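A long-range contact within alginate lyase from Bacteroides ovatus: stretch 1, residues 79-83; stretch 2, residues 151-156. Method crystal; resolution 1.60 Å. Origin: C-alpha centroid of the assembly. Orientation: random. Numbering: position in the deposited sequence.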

# COMPACT_ATOMS: atom_id res chain seq x y z
N GLY A 79 -26.90 11.24 15.47
CA GLY A 79 -25.55 11.45 14.95
C GLY A 79 -25.47 11.47 13.42
O GLY A 79 -24.38 11.55 12.84
N LEU A 80 -26.62 11.45 12.74
CA LEU A 80 -26.64 11.26 11.28
C LEU A 80 -27.10 12.47 10.53
O LEU A 80 -28.02 13.17 10.99
CB LEU A 80 -27.57 10.11 10.90
CG LEU A 80 -27.25 8.76 11.45
CD1 LEU A 80 -28.41 7.80 11.10
CD2 LEU A 80 -25.94 8.32 10.83
N PRO A 81 -26.49 12.75 9.38
CA PRO A 81 -25.42 11.99 8.75
C PRO A 81 -24.10 12.30 9.43
O PRO A 81 -23.94 13.36 10.03
CB PRO A 81 -25.41 12.50 7.30
CG PRO A 81 -26.04 13.83 7.35
CD PRO A 81 -27.00 13.83 8.49
N TYR A 82 -23.16 11.37 9.34
CA TYR A 82 -21.81 11.63 9.80
C TYR A 82 -21.16 12.83 9.14
O TYR A 82 -21.49 13.21 8.01
CB TYR A 82 -20.94 10.38 9.61
CG TYR A 82 -21.11 9.30 10.71
CD1 TYR A 82 -22.28 9.22 11.47
CD2 TYR A 82 -20.13 8.36 10.94
CE1 TYR A 82 -22.45 8.25 12.44
CE2 TYR A 82 -20.27 7.39 11.91
CZ TYR A 82 -21.46 7.31 12.66
OH TYR A 82 -21.55 6.34 13.62
N ILE A 83 -20.18 13.38 9.84
CA ILE A 83 -19.43 14.52 9.40
C ILE A 83 -17.95 14.19 9.40
O ILE A 83 -17.50 13.28 10.09
CB ILE A 83 -19.74 15.77 10.26
CG1 ILE A 83 -19.50 15.50 11.76
CG2 ILE A 83 -21.19 16.27 9.92
CD1 ILE A 83 -19.54 16.80 12.66
N THR A 151 -18.22 3.04 2.90
CA THR A 151 -19.55 3.54 3.27
C THR A 151 -19.44 4.57 4.37
O THR A 151 -18.48 4.58 5.16
CB THR A 151 -20.46 2.39 3.80
OG1 THR A 151 -20.00 1.92 5.08
CG2 THR A 151 -20.61 1.24 2.78
N ILE A 152 -20.42 5.45 4.44
CA ILE A 152 -20.45 6.48 5.47
C ILE A 152 -21.89 6.54 5.97
O ILE A 152 -22.81 6.75 5.20
CB ILE A 152 -20.07 7.85 4.96
CG1 ILE A 152 -18.67 7.89 4.33
CG2 ILE A 152 -20.21 8.89 6.12
CD1 ILE A 152 -18.40 9.18 3.51
N PRO A 153 -22.09 6.35 7.28
CA PRO A 153 -23.44 6.41 7.86
C PRO A 153 -24.18 7.68 7.51
O PRO A 153 -23.67 8.79 7.71
CB PRO A 153 -23.15 6.31 9.36
CG PRO A 153 -21.94 5.44 9.42
CD PRO A 153 -21.10 6.00 8.30
N GLY A 154 -25.36 7.51 6.95
CA GLY A 154 -26.20 8.61 6.54
C GLY A 154 -25.89 9.26 5.21
O GLY A 154 -26.58 10.22 4.84
N LYS A 155 -24.86 8.78 4.50
CA LYS A 155 -24.46 9.37 3.26
C LYS A 155 -24.41 8.32 2.17
O LYS A 155 -24.29 7.11 2.43
CB LYS A 155 -23.09 10.02 3.37
CG LYS A 155 -23.05 11.13 4.45
CD LYS A 155 -21.83 12.00 4.36
CE LYS A 155 -21.99 13.15 3.38
NZ LYS A 155 -22.99 14.15 3.83
N ASN A 156 -24.48 8.82 0.94
CA ASN A 156 -24.30 8.02 -0.28
C ASN A 156 -25.29 6.86 -0.42
O ASN A 156 -24.99 5.87 -1.09
CB ASN A 156 -22.83 7.51 -0.35
CG ASN A 156 -21.82 8.65 -0.48
OD1 ASN A 156 -22.17 9.72 -0.96
ND2 ASN A 156 -20.57 8.42 -0.02
O HOH W 1 -22.38 15.24 6.44

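This is a small, mostly apolar contact between two irregular segments whose touching residues are at least 70 positions apart in sequence, fastened by one direct backbone hydrogen bond and by the packing of a proline ring on a tyrosine face. The two stretches bury 280 Å² together, with Y82 and P153 contributing most.

The hydrogen bond runs from Y82 N to P153 O, at 3.1 Å with an N-H...acceptor angle of 167°, so the amide points almost straight at its acceptor. P153 O belongs to the central peptide of a type II turn from I152 to K155, whose closing bond, K155 N to I152 O at 3.0 Å, uses a different carbonyl and leaves P153 O for Y82 N. The P153 side chain adds a second link to the same tyrosine. Its CB sits 3.6 Å from the centroid of the Y82 ring and only 7° off the ring normal, the geometry of a CH-pi contact over the face, while P153 CG lies 3.6 Å from Y82 CE2. Apolar contacts extend the packing: L80 CD2 reaches P153 CB at 3.7 Å, and Y82 CB meets I152 CG2 at 3.9 Å.

G154 allows the backbones to come close, its CA lying 4.1 Å from P81 CA. Its phi of 81° favours glycine in itself, and an ideal CB here would fall 2.7 Å from P81 CA, a clash. P81, which follows a cis peptide bond, points its CA-to-CB bond toward the other stretch and places its CB 3.6 Å from G154 O.

K155 joins the contact through its aliphatic chain, K155 CG lying 3.9 Å from P81 CB. Its amine is bridged to the other stretch by a water that accepts from K155 NZ at 2.9 Å and donates to Y82 O at 2.7 Å.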